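Chinitase A (Streptomyces coelicolor, PDB 3EBV) probably hydrolyses internal glycosidic bonds of chitin, the chain described here being the family 18 glycosidase domain of a longer secreted protein. Local coordinates at residues D114-D119 / D143-A149; M129-R134 / T165-D171. The contacts are given in a common frame with arbitrary orientation. Where two conformers were deposited one is given. Residue numbers count along the deposited sequence, not the author numbering.

Interaction 1. Residues D114-D119 / D143-A149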
ATOM      1  N   ASP A 114      -0.411  -1.158  13.928  1.00 15.00           N
ATOM      2  CA  ASP A 114      -1.834  -1.430  13.778  1.00 15.00           C
ATOM      3  C   ASP A 114      -2.169  -2.602  12.859  1.00 13.70           C
ATOM      4  O   ASP A 114      -3.338  -3.002  12.780  1.00 15.21           O
ATOM      5  CB  ASP A 114      -2.559  -0.177  13.292  1.00 15.32           C
ATOM      6  CG  ASP A 114      -2.410   0.954  14.263  1.00 15.53           C
ATOM      7  OD1 ASP A 114      -2.978   0.809  15.386  1.00 18.31           O
ATOM      8  OD2 ASP A 114      -1.700   1.936  13.958  1.00 16.23           O
ATOM      9  N   GLY A 115      -1.168  -3.140  12.169  1.00 14.17           N
ATOM     10  CA  GLY A 115      -1.435  -4.178  11.171  1.00 12.85           C
ATOM     11  C   GLY A 115      -0.282  -4.303  10.215  1.00 14.23           C
ATOM     12  O   GLY A 115       0.871  -3.935  10.539  1.00 12.91           O
ATOM     13  N   VAL A 116      -0.604  -4.818   9.012  1.00 12.54           N
ATOM     14  CA  VAL A 116       0.413  -5.294   8.105  1.00 11.95           C
ATOM     15  C   VAL A 116       0.025  -4.872   6.679  1.00 11.57           C
ATOM     16  O   VAL A 116      -1.183  -4.777   6.338  1.00 11.48           O
ATOM     17  CB  VAL A 116       0.578  -6.849   8.169  1.00 12.66           C
ATOM     18  CG1 VAL A 116      -0.729  -7.593   7.753  1.00 13.52           C
ATOM     19  CG2 VAL A 116       1.782  -7.313   7.368  1.00 12.75           C
ATOM     20  N   ASP A 117       1.071  -4.645   5.862  1.00 11.12           N
ATOM     21  CA  ASP A 117       0.898  -4.421   4.405  1.00 10.75           C
ATOM     22  C   ASP A 117       1.613  -5.537   3.697  1.00 10.95           C
ATOM     23  O   ASP A 117       2.767  -5.875   4.010  1.00 11.98           O
ATOM     24  CB  ASP A 117       1.540  -3.086   4.004  1.00 11.65           C
ATOM     25  CG  ASP A 117       1.606  -2.890   2.473  1.00 11.45           C
ATOM     26  OD1 ASP A 117       0.496  -2.857   1.841  1.00 11.82           O
ATOM     27  OD2 ASP A 117       2.731  -2.793   1.909  1.00 11.30           O
ATOM     28  N   ILE A 118       0.921  -6.191   2.766  1.00 10.70           N
ATOM     29  CA  ILE A 118       1.520  -7.274   2.008  1.00 11.05           C
ATOM     30  C   ILE A 118       2.092  -6.742   0.713  1.00 11.86           C
ATOM     31  O   ILE A 118       1.338  -6.372  -0.200  1.00 11.20           O
ATOM     32  CB  ILE A 118       0.441  -8.392   1.714  1.00 11.31           C
ATOM     33  CG1 ILE A 118      -0.291  -8.815   3.023  1.00 11.94           C
ATOM     34  CG2 ILE A 118       1.058  -9.557   0.910  1.00 12.55           C
ATOM     35  CD1 ILE A 118       0.657  -9.380   4.104  1.00 12.67           C
ATOM     36  N   ASP A 119       3.412  -6.751   0.620  1.00 11.40           N
ATOM     37  CA  ASP A 119       4.117  -6.245  -0.541  1.00 11.08           C
ATOM     38  C   ASP A 119       5.198  -7.242  -0.992  1.00 11.94           C
ATOM     39  O   ASP A 119       6.302  -6.830  -1.394  1.00 13.28           O
ATOM     40  CB  ASP A 119       4.730  -4.863  -0.240  1.00 11.34           C
ATOM     41  CG  ASP A 119       5.333  -4.206  -1.465  1.00 15.08           C
ATOM     42  OD1 ASP A 119       4.990  -4.558  -2.621  1.00 13.85           O
ATOM     43  OD2 ASP A 119       6.198  -3.323  -1.241  1.00 18.69           O
ATOM     44  N   ASP A 143      -9.932  -5.169  14.424  1.00 20.24           N
ATOM     45  CA  ASP A 143      -9.499  -3.786  14.197  1.00 20.68           C
ATOM     46  C   ASP A 143      -8.202  -3.748  13.397  1.00 18.34           C
ATOM     47  O   ASP A 143      -7.717  -2.664  13.052  1.00 17.89           O
ATOM     48  CB  ASP A 143      -9.289  -3.041  15.525  1.00 22.32           C
ATOM     49  CG  ASP A 143     -10.598  -2.771  16.270  1.00 27.72           C
ATOM     50  OD1 ASP A 143     -11.701  -2.843  15.657  1.00 34.10           O
ATOM     51  OD2 ASP A 143     -10.490  -2.464  17.482  1.00 33.51           O
HETATM   52  N   MSE A 144      -7.628  -4.910  13.113  1.00 16.62           N
HETATM   53  CA  MSE A 144      -6.326  -4.938  12.407  1.00 15.78           C
HETATM   54  C   MSE A 144      -6.447  -4.261  11.033  1.00 14.17           C
HETATM   55  O   MSE A 144      -7.416  -4.469  10.299  1.00 13.97           O
HETATM   56  CB  MSE A 144      -5.809  -6.358  12.218  1.00 14.89           C
HETATM   57  CG  MSE A 144      -4.366  -6.379  11.715  1.00 17.58           C
HETATM   58 SE   MSE A 144      -3.697  -8.137  11.394  1.00 21.88          SE
HETATM   59  CE  MSE A 144      -4.822  -8.591   9.837  1.00 19.48           C
ATOM     60  N   ILE A 145      -5.473  -3.417  10.729  1.00 13.63           N
ATOM     61  CA  ILE A 145      -5.364  -2.840   9.381  1.00 12.75           C
ATOM     62  C   ILE A 145      -4.648  -3.850   8.506  1.00 12.29           C
ATOM     63  O   ILE A 145      -3.568  -4.373   8.854  1.00 12.53           O
ATOM     64  CB  ILE A 145      -4.568  -1.524   9.418  1.00 12.99           C
ATOM     65  CG1 ILE A 145      -5.267  -0.481  10.313  1.00 14.13           C
ATOM     66  CG2 ILE A 145      -4.304  -0.984   7.977  1.00 13.61           C
ATOM     67  CD1 ILE A 145      -6.673  -0.042   9.858  1.00 15.33           C
ATOM     68  N   LEU A 146      -5.232  -4.105   7.312  1.00 11.38           N
ATOM     69  CA  LEU A 146      -4.627  -5.066   6.388  1.00 11.98           C
ATOM     70  C   LEU A 146      -4.652  -4.401   5.009  1.00 11.49           C
ATOM     71  O   LEU A 146      -5.743  -4.138   4.458  1.00 11.38           O
ATOM     72  CB  LEU A 146      -5.423  -6.392   6.344  1.00 12.11           C
ATOM     73  CG  LEU A 146      -4.979  -7.359   5.222  1.00 13.57           C
ATOM     74  CD1 LEU A 146      -3.505  -7.757   5.283  1.00 14.23           C
ATOM     75  CD2 LEU A 146      -5.925  -8.595   5.333  1.00 14.39           C
ATOM     76  N   THR A 147      -3.462  -4.117   4.484  1.00  9.91           N
ATOM     77  CA  THR A 147      -3.388  -3.562   3.124  1.00  9.81           C
ATOM     78  C   THR A 147      -2.552  -4.489   2.255  1.00 10.72           C
ATOM     79  O   THR A 147      -1.803  -5.323   2.752  1.00 10.89           O
ATOM     80  CB  THR A 147      -2.771  -2.108   3.140  1.00 10.01           C
ATOM     81  OG1 THR A 147      -1.386  -2.166   3.527  1.00 10.72           O
ATOM     82  CG2 THR A 147      -3.509  -1.196   4.114  1.00 10.39           C
HETATM   83  N   MSE A 148      -2.640  -4.312   0.924  1.00  9.47           N
HETATM   84  CA  MSE A 148      -1.819  -5.077  -0.013  1.00 10.08           C
HETATM   85  C   MSE A 148      -1.402  -4.122  -1.107  1.00  9.45           C
HETATM   86  O   MSE A 148      -2.190  -3.220  -1.444  1.00 10.81           O
HETATM   87  CB  MSE A 148      -2.607  -6.228  -0.635  1.00  9.59           C
HETATM   88  CG  MSE A 148      -3.268  -7.126   0.445  1.00 10.71           C
HETATM   89 SE   MSE A 148      -4.218  -8.634  -0.409  1.00 18.42          SE
HETATM   90  CE  MSE A 148      -2.737  -9.913  -0.383  1.00 16.32           C
ATOM     91  N   ALA A 149      -0.200  -4.342  -1.634  1.00  9.99           N
ATOM     92  CA  ALA A 149       0.354  -3.467  -2.685  1.00  9.60           C
ATOM     93  C   ALA A 149       0.809  -4.332  -3.876  1.00 10.13           C
ATOM     94  O   ALA A 149       1.992  -4.413  -4.223  1.00 10.47           O
ATOM     95  CB  ALA A 149       1.536  -2.634  -2.134  1.00  9.82           C
TER
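Two neighbouring parallel strands of the TIM barrel, 115-119 and 145-148, are joined by helix 126-140 in a beta-alpha-beta unit; their segment axes approach to 4.4 Å at an angle of 10°. The DxxDxDxE signature of family 18 runs along and just beyond the first strand, as Asp114, Asp117, Asp119 and Glu121. Asp114 starts the ladder with its backbone: its O accepts Ile145 N (3.0 Å), while its carboxylate turns away to Gln72 and the backbone of Val78. Gly115 has an extended backbone that brings its CA within 3.2 Å of Ile145 O; a beta-carbon here would clash with that oxygen. Val116 N donates to Ile145 O (3.0 Å) and Val116 O accepts Thr147 N (3.0 Å), and on the face turned to helix 126-140 Val116 CG1 meets Leu146 CD1 at 3.7 Å. Asp117 points into the barrel beside Thr147, whose OG1 donates to Asp117 OD1 at 2.6 Å; OD2 is held by Tyr10 and Ser81. Ile118 returns to the helix-facing side, its CG2 4.0 Å from CE of selenomethionine Met148. Its backbone continues the ladder, Ile118 N to Thr147 O and Ala149 N to Ile118 O, both 2.9 Å. Asp119 OD1 lies close to the like-charged Glu121, by family comparison probably the general acid. The two strand faces thus differ: aliphatic side chains and selenomethionine seal the barrel wall outside, whereas inside a hydroxyl and tyrosine-serine partners satisfy a buried carboxylate, consistent with fixing the acidic row of the presumed active site.

Interaction 2. Residues M129-R134 / T165-D171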
HETATM    1  N   MSE A 129      -1.085 -17.837   1.663  1.00 11.40           N
HETATM    2  CA  MSE A 129      -1.233 -16.498   2.209  1.00 10.70           C
HETATM    3  C   MSE A 129      -2.626 -16.271   2.836  1.00  9.80           C
HETATM    4  O   MSE A 129      -2.785 -15.547   3.834  1.00 11.03           O
HETATM    5  CB  MSE A 129      -0.978 -15.419   1.133  1.00 11.37           C
HETATM    6  CG  MSE A 129      -1.032 -13.963   1.682  1.00 12.09           C
HETATM    7 SE   MSE A 129       0.180 -13.603   3.240  1.00 17.95          SE
HETATM    8  CE  MSE A 129       1.892 -13.426   2.264  1.00 14.05           C
ATOM      9  N   THR A 130      -3.681 -16.900   2.271  1.00 10.77           N
ATOM     10  CA  THR A 130      -5.006 -16.779   2.887  1.00 11.14           C
ATOM     11  C   THR A 130      -4.967 -17.435   4.289  1.00 10.51           C
ATOM     12  O   THR A 130      -5.427 -16.837   5.253  1.00 11.75           O
ATOM     13  CB  THR A 130      -6.112 -17.442   2.001  1.00 11.15           C
ATOM     14  OG1 THR A 130      -6.157 -16.749   0.722  1.00 11.55           O
ATOM     15  CG2 THR A 130      -7.473 -17.362   2.684  1.00 11.16           C
ATOM     16  N   GLN A 131      -4.364 -18.623   4.354  1.00 12.16           N
ATOM     17  CA  GLN A 131      -4.261 -19.295   5.656  1.00 12.29           C
ATOM     18  C   GLN A 131      -3.481 -18.422   6.643  1.00 13.05           C
ATOM     19  O   GLN A 131      -3.910 -18.242   7.794  1.00 13.43           O
ATOM     20  CB  GLN A 131      -3.550 -20.605   5.468  1.00 12.03           C
ATOM     21  CG  GLN A 131      -3.357 -21.380   6.819  1.00 12.06           C
ATOM     22  CD  GLN A 131      -2.640 -22.701   6.638  1.00 12.45           C
ATOM     23  OE1 GLN A 131      -2.642 -23.323   5.564  1.00 13.52           O
ATOM     24  NE2 GLN A 131      -2.016 -23.169   7.747  1.00 14.83           N
ATOM     25  N   ALA A 132      -2.366 -17.855   6.164  1.00 12.78           N
ATOM     26  CA  ALA A 132      -1.513 -17.006   7.027  1.00 12.20           C
ATOM     27  C   ALA A 132      -2.277 -15.790   7.554  1.00 12.29           C
ATOM     28  O   ALA A 132      -2.209 -15.429   8.737  1.00 12.92           O
ATOM     29  CB  ALA A 132      -0.257 -16.576   6.287  1.00 13.29           C
ATOM     30  N   LEU A 133      -3.012 -15.138   6.655  1.00 11.39           N
ATOM     31  CA  LEU A 133      -3.735 -13.941   7.055  1.00 11.85           C
ATOM     32  C   LEU A 133      -4.888 -14.243   8.048  1.00 11.81           C
ATOM     33  O   LEU A 133      -5.182 -13.424   8.929  1.00 13.38           O
ATOM     34  CB  LEU A 133      -4.259 -13.145   5.821  1.00 11.76           C
ATOM     35  CG  LEU A 133      -3.121 -12.495   5.018  1.00 12.00           C
ATOM     36  CD1 LEU A 133      -3.739 -11.896   3.728  1.00 12.18           C
ATOM     37  CD2 LEU A 133      -2.365 -11.429   5.808  1.00 12.16           C
ATOM     38  N   ARG A 134      -5.558 -15.389   7.862  1.00 12.29           N
ATOM     39  CA  ARG A 134      -6.589 -15.767   8.849  1.00 12.48           C
ATOM     40  C   ARG A 134      -5.968 -16.073  10.210  1.00 13.81           C
ATOM     41  O   ARG A 134      -6.533 -15.692  11.230  1.00 14.56           O
ATOM     42  CB  ARG A 134      -7.392 -16.973   8.335  1.00 12.77           C
ATOM     43  CG  ARG A 134      -8.314 -16.632   7.130  1.00 12.56           C
ATOM     44  CD  ARG A 134      -9.298 -15.574   7.453  1.00 12.43           C
ATOM     45  NE  ARG A 134     -10.199 -15.324   6.318  1.00 12.38           N
ATOM     46  CZ  ARG A 134     -11.175 -14.411   6.297  1.00 13.02           C
ATOM     47  NH1 ARG A 134     -11.371 -13.583   7.330  1.00 12.12           N
ATOM     48  NH2 ARG A 134     -11.943 -14.276   5.202  1.00 13.08           N
ATOM     49  N   THR A 165      -6.393 -13.776  -3.228  1.00  9.70           N
ATOM     50  CA  THR A 165      -6.174 -13.620  -1.783  1.00 10.47           C
ATOM     51  C   THR A 165      -7.051 -12.522  -1.237  1.00 10.56           C
ATOM     52  O   THR A 165      -7.752 -12.672  -0.224  1.00 10.98           O
ATOM     53  CB  THR A 165      -4.696 -13.373  -1.453  1.00 11.16           C
ATOM     54  OG1 THR A 165      -3.905 -14.427  -2.009  1.00 10.75           O
ATOM     55  CG2 THR A 165      -4.456 -13.302   0.094  1.00 12.37           C
ATOM     56  N   ALA A 166      -7.016 -11.356  -1.911  1.00  9.98           N
ATOM     57  CA  ALA A 166      -7.817 -10.225  -1.492  1.00 10.35           C
ATOM     58  C   ALA A 166      -9.315 -10.589  -1.364  1.00 10.45           C
ATOM     59  O   ALA A 166      -9.986 -10.248  -0.367  1.00 12.29           O
ATOM     60  CB  ALA A 166      -7.608  -9.070  -2.492  1.00 10.24           C
ATOM     61  N   LEU A 167      -9.845 -11.308  -2.372  1.00 10.57           N
ATOM     62  CA  LEU A 167     -11.239 -11.745  -2.317  1.00 11.65           C
ATOM     63  C   LEU A 167     -11.460 -12.734  -1.150  1.00 10.77           C
ATOM     64  O   LEU A 167     -12.477 -12.613  -0.443  1.00 12.25           O
ATOM     65  CB  LEU A 167     -11.646 -12.380  -3.643  1.00 11.71           C
ATOM     66  CG  LEU A 167     -11.763 -11.352  -4.802  1.00 13.16           C
ATOM     67  CD1 LEU A 167     -11.840 -12.147  -6.106  1.00 14.31           C
ATOM     68  CD2 LEU A 167     -12.974 -10.406  -4.585  1.00 13.50           C
ATOM     69  N   ASN A 168     -10.495 -13.639  -0.947  1.00 10.63           N
ATOM     70  CA  ASN A 168     -10.674 -14.664   0.110  1.00 12.11           C
ATOM     71  C   ASN A 168     -10.767 -13.998   1.457  1.00 12.99           C
ATOM     72  O   ASN A 168     -11.478 -14.490   2.348  1.00 14.09           O
ATOM     73  CB  ASN A 168      -9.487 -15.613   0.116  1.00 11.76           C
ATOM     74  CG  ASN A 168      -9.472 -16.566  -1.073  1.00 10.98           C
ATOM     75  OD1 ASN A 168     -10.461 -16.647  -1.848  1.00 12.23           O
ATOM     76  ND2 ASN A 168      -8.373 -17.315  -1.221  1.00 10.63           N
ATOM     77  N   VAL A 169     -10.020 -12.895   1.627  1.00 11.61           N
ATOM     78  CA  VAL A 169     -10.002 -12.184   2.933  1.00 12.20           C
ATOM     79  C   VAL A 169     -10.740 -10.851   2.910  1.00 12.25           C
ATOM     80  O   VAL A 169     -10.474  -9.949   3.724  1.00 11.42           O
ATOM     81  CB  VAL A 169      -8.558 -12.055   3.524  1.00 12.46           C
ATOM     82  CG1 VAL A 169      -7.855 -13.403   3.542  1.00 12.09           C
ATOM     83  CG2 VAL A 169      -7.715 -11.040   2.680  1.00 12.50           C
ATOM     84  N   LYS A 170     -11.720 -10.716   2.009  1.00 12.37           N
ATOM     85  CA  LYS A 170     -12.382  -9.432   1.821  0.70 13.13           C
ATOM     86  C   LYS A 170     -12.952  -8.831   3.098  1.00 12.74           C
ATOM     87  O   LYS A 170     -12.923  -7.622   3.312  1.00 13.77           O
ATOM     88  CB  LYS A 170     -13.480  -9.583   0.755  0.70 13.49           C
ATOM     89  CG  LYS A 170     -14.237  -8.315   0.496  0.70 15.20           C
ATOM     90  CD  LYS A 170     -15.282  -8.491  -0.589  0.70 18.70           C
ATOM     91  CE  LYS A 170     -15.892  -7.124  -0.963  0.70 17.21           C
ATOM     92  NZ  LYS A 170     -17.159  -7.293  -1.799  0.70 19.06           N
ATOM     93  N   ASP A 171     -13.483  -9.699   3.971  1.00 13.19           N
ATOM     94  CA  ASP A 171     -14.110  -9.199   5.208  1.00 14.16           C
ATOM     95  C   ASP A 171     -13.109  -8.649   6.247  1.00 15.18           C
ATOM     96  O   ASP A 171     -13.546  -8.004   7.215  1.00 16.49           O
ATOM     97  CB  ASP A 171     -14.905 -10.336   5.841  1.00 14.48           C
ATOM     98  CG  ASP A 171     -14.043 -11.561   6.032  1.00 18.35           C
ATOM     99  OD1 ASP A 171     -13.679 -12.196   5.022  1.00 23.12           O
ATOM    100  OD2 ASP A 171     -13.690 -11.876   7.159  1.00 23.23           O
TER
HETATM  101  O   HOH W   1     -10.878 -17.207   4.353  1.00 16.21           O
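In the outer helical layer of the TIM barrel, the C-terminal end of helix 161-168 and the turn after it pack against helix 126-140. Thr165 opens the contact with its methyl: CG2 lies 3.8 Å from CG of selenomethionine Met129 and 4.0 Å from Leu133 CD1, while its hydroxyl bonds back to Gly161. At the helix end, Asn168 offers its backbone O to Arg134 NH2 (2.9 Å). Val169, the first residue to leave helical geometry, touches three residues of helix 126-140: CG1 is 4.1 Å from Thr130 CG2, CG2 is 4.2 Å from Leu133 CD1, and its CA sits over one face of the Arg134 guanidinium, 3.6 Å from NH2. Beyond it, Asp171 meets that guanidinium edge-on in a two-pronged salt bridge, OD1 to Arg134 NH2 at 2.7 Å and OD2 to Arg134 NH1 at 2.9 Å. The remaining nitrogen, Arg134 NE, donates to water 1 at 2.8 Å.

In the fold
Interaction 1 belongs to the barrel wall and interaction 2 to the helical layer around it: the centre of interaction 1 lies about 8 Å from the chain centre, that of interaction 2 about 16 Å, and the two centres are about 11 Å apart. Helix 126-140, the crossover between the strands of interaction 1, supplies one half of interaction 2. The layers interlock through apolar side chains: Leu146 CD1 touches Leu133 CD2 at 3.9 Å, and CE of selenomethionine Met148 touches Thr165 CG2 at 3.8 Å. Chemistry follows depth. Regular backbone bonds and a buried carboxylate-hydroxyl pair hold the strands, whereas the helices meet through a small apolar patch and, nearer the surface, a hydrated arginine-aspartate salt bridge.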